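Local coordinates for glutathione S-transferase omega-like 2 (PDB 5LKB), which catalyses glutathione-dependent thiol transfer and the reduction of dehydroascorbate and dimethylarsinic acid, and reacts with glutathionyl-(hydro)quinones, at residues A[199-202]-A[207-210]; A[202-207]-A[280-285]; A[277-280]-A[285-288]. One frame throughout, in Å; residues are numbered along the deposited sequence.

Contact 1 (A[199-202]-A[207-210]); sequences LVPA and QIDD
Of residues 207-210, Ile-208 alone makes contact with Leu-199, Val-200 and Pro-201, and it illustrates how a single methyl tip can pin a loop to the helix that follows it. Its CB leaves the helix in the direction of the loop but stops short of it. At CB the chain forks. CG2 takes the position anti to the backbone N and has no close neighbour in 199-202. CG1 lies anti to the carbonyl carbon (chi1 -70°) and meets nothing of 199-202 either; the branch is an extended bridge (chi2 166°) that hands the contact to CD1. That terminal methyl does all the touching. It lies 3.8 Å from Leu-199 O and 3.9 Å from Val-200 CA, which makes it as much a backbone contact as a side-chain one. Pro-201 adds its ring carbon CD, 4.2 Å from Ile-208 CD1, the two side chains crossing at about a right angle. From Val-200 it is CG1 that approaches, 4.3 Å from the same Ile-208 CD1.

The loop lies where the thioredoxin-like and helical domains of a glutathione transferase meet: Leu-199 packs on Thr-55 and Leu-58 of helix 47-58 and on Ile-288 of helix 285-304. Ile-208 is covered further by Val-279, Thr-284 and Glu-285, while its neighbour Asp-209 turns to a salt bridge with Arg-179.

Roughly 118 Å² is buried in all, more than half of it on Ile-208. Since the contact is made by methyl and methylene groups against a carbonyl oxygen and an alpha carbon of the loop and carries no polar bond, its hold probably rests on close fit and on partial exclusion of water rather than on bond direction.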
loop_
_atom_site.group_PDB
_atom_site.type_symbol
_atom_site.label_atom_id
_atom_site.label_comp_id
_atom_site.label_asym_id
_atom_site.label_seq_id
_atom_site.Cartn_x
_atom_site.Cartn_y
_atom_site.Cartn_z
ATOM N N LEU A 199 -28.846 12.774 16.192
ATOM C CA LEU A 199 -27.769 11.818 15.900
ATOM C C LEU A 199 -27.445 10.916 17.082
ATOM O O LEU A 199 -26.692 9.953 16.950
ATOM C CB LEU A 199 -26.559 12.607 15.398
ATOM C CG LEU A 199 -26.782 13.303 14.055
ATOM C CD1 LEU A 199 -25.707 14.302 13.785
ATOM C CD2 LEU A 199 -26.853 12.327 12.937
ATOM N N VAL A 200 -28.036 11.164 18.241
ATOM C CA VAL A 200 -27.794 10.371 19.449
ATOM C C VAL A 200 -29.156 10.150 20.131
ATOM O O VAL A 200 -29.386 10.614 21.267
ATOM C CB VAL A 200 -26.800 11.073 20.370
ATOM C CG1 VAL A 200 -26.378 10.108 21.444
ATOM C CG2 VAL A 200 -25.552 11.549 19.567
ATOM N N PRO A 201 -30.079 9.461 19.473
ATOM C CA PRO A 201 -31.399 9.207 20.095
ATOM C C PRO A 201 -31.299 8.393 21.378
ATOM O O PRO A 201 -30.520 7.448 21.509
ATOM C CB PRO A 201 -32.169 8.431 19.017
ATOM C CG PRO A 201 -31.147 7.935 18.051
ATOM C CD PRO A 201 -29.974 8.868 18.132
ATOM N N ALA A 202 -32.183 8.720 22.322
ATOM C CA ALA A 202 -32.123 8.088 23.626
ATOM C C ALA A 202 -32.200 6.577 23.551
ATOM O O ALA A 202 -31.530 5.880 24.322
ATOM C CB ALA A 202 -33.335 8.572 24.434
ATOM N N GLN A 207 -26.001 1.955 23.121
ATOM C CA GLN A 207 -25.364 1.204 22.022
ATOM C C GLN A 207 -24.414 2.079 21.215
ATOM O O GLN A 207 -23.374 1.589 20.755
ATOM C CB GLN A 207 -26.388 0.597 21.079
ATOM C CG GLN A 207 -27.297 -0.441 21.697
ATOM C CD GLN A 207 -28.515 -0.662 20.857
ATOM O OE1 GLN A 207 -28.500 -1.414 19.887
ATOM N NE2 GLN A 207 -29.591 0.022 21.218
ATOM N N ILE A 208 -24.778 3.339 20.951
ATOM C CA ILE A 208 -23.840 4.276 20.312
ATOM C C ILE A 208 -22.578 4.435 21.129
ATOM O O ILE A 208 -21.457 4.380 20.610
ATOM C CB ILE A 208 -24.506 5.633 20.045
ATOM C CG1 ILE A 208 -25.549 5.525 18.948
ATOM C CG2 ILE A 208 -23.482 6.720 19.758
ATOM C CD1 ILE A 208 -26.495 6.702 18.841
ATOM N N ASP A 209 -22.708 4.651 22.436
ATOM C CA ASP A 209 -21.516 4.837 23.241
ATOM C C ASP A 209 -20.638 3.582 23.263
ATOM O O ASP A 209 -19.406 3.683 23.250
ATOM C CB ASP A 209 -21.881 5.225 24.670
ATOM C CG ASP A 209 -22.312 6.651 24.780
ATOM O OD1 ASP A 209 -22.001 7.486 23.906
ATOM O OD2 ASP A 209 -23.057 6.972 25.748
ATOM N N ASP A 210 -21.255 2.397 23.354
ATOM C CA ASP A 210 -20.473 1.165 23.448
ATOM C C ASP A 210 -19.769 0.885 22.125
ATOM O O ASP A 210 -18.603 0.504 22.130
ATOM C CB ASP A 210 -21.382 -0.005 23.814
ATOM C CG ASP A 210 -21.898 0.065 25.256
ATOM O OD1 ASP A 210 -21.369 0.872 26.061
ATOM O OD2 ASP A 210 -22.815 -0.742 25.553
#

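Contact 2 (A[202-207]-A[280-285]); sequences AQLKTQ and GDQLTE
The apolar part of this contact belongs to Leu-204, whose two methyls divide the loop 280-285 between them. CD1 lies against Thr-284 CG2, at 3.9 Å, and Gln-282 CG, 4.0 Å away from it. The leucine crosses the threonine at about a right angle. CD2 instead rests over the backbone of Gly-280, with 4.1 Å between that methyl and Gly-280 CA. A beta-carbon on Gly-280 would fall 2.9 Å from Leu-204 CD1, a clash, and its phi of 63° is one that residues with a side chain seldom adopt.

In the fold, the contact sets the start of helix 205-220 beside the loop leading into helix 285-304, both in the all-helical C-terminal domain of the transferase. Thr-284 is the N-cap of the latter helix.

The polar groups of 202-207 and 280-285 find partners other than each other. Thr-284 OG1 occupies the position between its own backbone N and carbonyl carbon (chi1 80°), and accepts the N-H of Ala-286, while CG2 is turned to the leucine. Gln-282 offers its aliphatic stem to Leu-204, and its NE2 makes a weak bond of 3.5 Å to Leu-283 O. Across from it, Lys-205 N reaches back weakly to Ala-202 O.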
loop_
_atom_site.group_PDB
_atom_site.type_symbol
_atom_site.label_atom_id
_atom_site.label_comp_id
_atom_site.label_asym_id
_atom_site.label_seq_id
_atom_site.Cartn_x
_atom_site.Cartn_y
_atom_site.Cartn_z
ATOM N N ALA A 202 -32.183 8.720 22.322
ATOM C CA ALA A 202 -32.123 8.088 23.626
ATOM C C ALA A 202 -32.200 6.577 23.551
ATOM O O ALA A 202 -31.530 5.880 24.322
ATOM C CB ALA A 202 -33.335 8.572 24.434
ATOM N N GLN A 203 -33.050 6.041 22.693
ATOM C CA GLN A 203 -33.183 4.587 22.625
ATOM C C GLN A 203 -31.911 3.895 22.149
ATOM O O GLN A 203 -31.753 2.705 22.412
ATOM C CB GLN A 203 -34.338 4.198 21.709
ATOM C CG GLN A 203 -35.716 4.714 22.152
ATOM N N LEU A 204 -31.009 4.636 21.503
ATOM C CA LEU A 204 -29.754 4.103 20.951
ATOM C C LEU A 204 -28.519 4.608 21.680
ATOM O O LEU A 204 -27.410 4.120 21.424
ATOM C CB LEU A 204 -29.675 4.522 19.475
ATOM C CG LEU A 204 -30.762 3.969 18.547
ATOM C CD1 LEU A 204 -30.557 4.413 17.084
ATOM C CD2 LEU A 204 -30.890 2.447 18.651
ATOM N N LYS A 205 -28.665 5.529 22.626
ATOM C CA LYS A 205 -27.502 6.158 23.244
ATOM C C LYS A 205 -26.499 5.141 23.792
ATOM O O LYS A 205 -25.300 5.226 23.498
ATOM C CB LYS A 205 -27.916 7.158 24.337
ATOM C CG LYS A 205 -26.709 7.893 24.871
ATOM C CD LYS A 205 -27.004 8.971 25.885
ATOM C CE LYS A 205 -25.886 10.001 25.870
ATOM N NZ LYS A 205 -25.449 10.455 27.207
ATOM N N THR A 206 -26.950 4.148 24.576
ATOM C CA THR A 206 -25.948 3.277 25.187
ATOM C C THR A 206 -25.250 2.441 24.111
ATOM O O THR A 206 -24.038 2.244 24.178
ATOM C CB THR A 206 -26.540 2.382 26.270
ATOM O OG1 THR A 206 -27.504 1.508 25.681
ATOM C CG2 THR A 206 -27.225 3.215 27.299
ATOM N N GLN A 207 -26.001 1.955 23.121
ATOM C CA GLN A 207 -25.364 1.204 22.022
ATOM C C GLN A 207 -24.414 2.079 21.215
ATOM O O GLN A 207 -23.374 1.589 20.755
ATOM C CB GLN A 207 -26.388 0.597 21.079
ATOM C CG GLN A 207 -27.297 -0.441 21.697
ATOM C CD GLN A 207 -28.515 -0.662 20.857
ATOM O OE1 GLN A 207 -28.500 -1.414 19.887
ATOM N NE2 GLN A 207 -29.591 0.022 21.218
ATOM N N GLY A 280 -28.752 0.578 15.274
ATOM C CA GLY A 280 -30.149 0.696 14.963
ATOM C C GLY A 280 -30.420 0.750 13.478
ATOM O O GLY A 280 -29.675 0.207 12.650
ATOM N N ASP A 281 -31.483 1.459 13.127
ATOM C CA ASP A 281 -31.971 1.501 11.760
ATOM C C ASP A 281 -32.004 2.916 11.189
ATOM O O ASP A 281 -32.697 3.169 10.209
ATOM C CB ASP A 281 -33.346 0.829 11.693
ATOM C CG ASP A 281 -34.367 1.518 12.555
ATOM O OD1 ASP A 281 -33.994 2.374 13.379
ATOM O OD2 ASP A 281 -35.567 1.206 12.410
ATOM N N GLN A 282 -31.248 3.846 11.782
ATOM C CA GLN A 282 -31.156 5.221 11.311
ATOM C C GLN A 282 -29.700 5.702 11.418
ATOM O O GLN A 282 -28.897 5.157 12.183
ATOM C CB GLN A 282 -32.047 6.157 12.171
ATOM C CG GLN A 282 -31.532 6.193 13.594
ATOM C CD GLN A 282 -32.207 7.202 14.501
ATOM O OE1 GLN A 282 -33.158 6.871 15.182
ATOM N NE2 GLN A 282 -31.666 8.423 14.557
ATOM N N LEU A 283 -29.417 6.792 10.691
ATOM C CA LEU A 283 -28.121 7.452 10.780
ATOM C C LEU A 283 -27.915 8.035 12.166
ATOM O O LEU A 283 -28.764 8.764 12.698
ATOM C CB LEU A 283 -28.035 8.542 9.738
ATOM C CG LEU A 283 -26.786 9.420 9.655
ATOM C CD1 LEU A 283 -25.697 8.612 9.048
ATOM C CD2 LEU A 283 -26.994 10.708 8.861
ATOM N N THR A 284 -26.796 7.722 12.752
ATOM C CA THR A 284 -26.375 8.212 14.042
ATOM C C THR A 284 -24.931 8.665 14.018
ATOM O O THR A 284 -24.165 8.428 13.050
ATOM C CB THR A 284 -26.546 7.173 15.158
ATOM O OG1 THR A 284 -25.455 6.231 15.120
ATOM C CG2 THR A 284 -27.920 6.471 15.103
ATOM N N GLU A 285 -24.548 9.278 15.127
ATOM C CA GLU A 285 -23.173 9.660 15.398
ATOM C C GLU A 285 -22.194 8.496 15.224
ATOM O O GLU A 285 -21.029 8.718 14.855
ATOM C CB GLU A 285 -23.093 10.124 16.845
ATOM C CG GLU A 285 -21.746 10.455 17.309
ATOM C CD GLU A 285 -21.743 10.833 18.794
ATOM O OE1 GLU A 285 -21.263 10.027 19.623
ATOM O OE2 GLU A 285 -22.202 11.952 19.100
#

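Contact 3 (A[277-280]-A[285-288]); sequences FTVG and EADI
Thr-278 grips one oxygen of Asp-287 twice. Its backbone N donates to Asp-287 OD1 at 2.9 Å in an almost straight bond that uses the syn lone pair. Thr-278 OG1 donates to the same Asp-287 OD1, also at 2.9 Å, but from above the carboxylate, 68° out of its plane. Because OG1 stands between the backbone N and carbonyl carbon of its own residue (chi1 51°), hydroxyl and amide can converge on a single acceptor. A third donor to OD1 is Trp-322 NE1 of helix 317-329.

The other oxygen, OD2, receives the backbone N-H of Thr-284. With Thr-284 as N-cap of helix 285-304 and Asp-287 three residues on, this is the return half of a capping box, a motif well known at the start of the buried helix in the C-terminal domain of glutathione transferases. Here the box residue does double duty, also holding the loop before the helix. A water extends the link: it accepts from Val-279 N at 2.9 Å and lies 2.7 Å from Asp-287 OD2, to which it can donate. So many donors, together with the nearby helix start, would probably favour the charged carboxylate.

An alanine in place of Asp-287 is likely to strand the Thr-278 amide, the Trp-322 indole N-H and the Thr-284 amide without their acceptor, letting the loop 277-280 drift from the helix.

Apolar atoms close the sides. Phe-277 CD1 comes within 3.5 Å of Asp-287 OD2, ring and carboxylate planes lying 59° apart. Val-279 CG2 packs on Ala-286 CB at 3.8 Å, and Ala-286 continues onto Phe-211 and Asn-212 of helix 205-220.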
loop_
_atom_site.group_PDB
_atom_site.type_symbol
_atom_site.label_atom_id
_atom_site.label_comp_id
_atom_site.label_asym_id
_atom_site.label_seq_id
_atom_site.Cartn_x
_atom_site.Cartn_y
_atom_site.Cartn_z
ATOM N N PHE A 277 -27.320 0.939 8.691
ATOM C CA PHE A 277 -26.463 1.740 9.560
ATOM C C PHE A 277 -25.881 0.879 10.675
ATOM O O PHE A 277 -26.320 -0.239 10.929
ATOM C CB PHE A 277 -27.229 2.946 10.174
ATOM C CG PHE A 277 -27.869 3.825 9.147
ATOM C CD1 PHE A 277 -27.102 4.754 8.467
ATOM C CD2 PHE A 277 -29.219 3.713 8.834
ATOM C CE1 PHE A 277 -27.656 5.566 7.520
ATOM C CE2 PHE A 277 -29.766 4.529 7.885
ATOM C CZ PHE A 277 -28.970 5.464 7.211
ATOM N N THR A 278 -24.827 1.396 11.299
ATOM C CA THR A 278 -24.078 0.609 12.284
ATOM C C THR A 278 -24.900 0.325 13.538
ATOM O O THR A 278 -24.826 -0.780 14.092
ATOM C CB THR A 278 -22.758 1.272 12.688
ATOM O OG1 THR A 278 -22.955 2.642 13.080
ATOM C CG2 THR A 278 -21.730 1.188 11.512
ATOM N N VAL A 279 -25.663 1.317 14.011
ATOM C CA VAL A 279 -26.418 1.210 15.260
ATOM C C VAL A 279 -27.879 1.522 14.949
ATOM O O VAL A 279 -28.201 2.581 14.386
ATOM C CB VAL A 279 -25.857 2.137 16.344
ATOM C CG1 VAL A 279 -26.706 2.081 17.609
ATOM C CG2 VAL A 279 -24.485 1.734 16.650
ATOM N N GLY A 280 -28.752 0.578 15.274
ATOM C CA GLY A 280 -30.149 0.696 14.963
ATOM C C GLY A 280 -30.420 0.750 13.478
ATOM O O GLY A 280 -29.675 0.207 12.650
ATOM N N GLU A 285 -24.548 9.278 15.127
ATOM C CA GLU A 285 -23.173 9.660 15.398
ATOM C C GLU A 285 -22.194 8.496 15.224
ATOM O O GLU A 285 -21.029 8.718 14.855
ATOM C CB GLU A 285 -23.093 10.124 16.845
ATOM C CG GLU A 285 -21.746 10.455 17.309
ATOM C CD GLU A 285 -21.743 10.833 18.794
ATOM O OE1 GLU A 285 -21.263 10.027 19.623
ATOM O OE2 GLU A 285 -22.202 11.952 19.100
ATOM N N ALA A 286 -22.631 7.274 15.543
ATOM C CA ALA A 286 -21.739 6.118 15.401
ATOM C C ALA A 286 -21.305 5.982 13.954
ATOM O O ALA A 286 -20.140 5.646 13.679
ATOM C CB ALA A 286 -22.449 4.833 15.833
ATOM N N ASP A 287 -22.238 6.213 13.010
ATOM C CA ASP A 287 -21.866 6.163 11.587
ATOM C C ASP A 287 -20.871 7.262 11.240
ATOM O O ASP A 287 -19.910 7.037 10.456
ATOM C CB ASP A 287 -23.083 6.292 10.698
ATOM C CG ASP A 287 -24.066 5.215 10.925
ATOM O OD1 ASP A 287 -23.787 4.042 10.677
ATOM O OD2 ASP A 287 -25.213 5.542 11.361
ATOM N N ILE A 288 -21.104 8.449 11.743
ATOM C CA ILE A 288 -20.250 9.588 11.445
ATOM C C ILE A 288 -18.829 9.304 11.886
ATOM O O ILE A 288 -17.869 9.498 11.131
ATOM C CB ILE A 288 -20.839 10.872 12.064
ATOM C CG1 ILE A 288 -22.174 11.192 11.378
ATOM C CG2 ILE A 288 -19.837 12.034 11.956
ATOM C CD1 ILE A 288 -22.956 12.308 12.018
HETATM O O HOH W 1 -26.137 4.144 13.509
#

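The three contacts form one cluster where helix 205-220 meets the start of helix 285-304. Contacts 1 and 2, centred 4 Å apart and only partly buried, both use the beginning of helix 205-220 and rely on branched aliphatic side chains. Contact 3 is fully buried, lies nearer the centre of the chain and is built on a carboxylate with its donors. Contacts 2 and 3 share Gly-280 and Glu-285. Backbone also ties the outer layer to the inner: Leu-199 O is 2.9 Å from Glu-285 N, a probable hydrogen bond. The example shows directed polar bonds fixing a buried helix start while nonpolar packing closes the periphery.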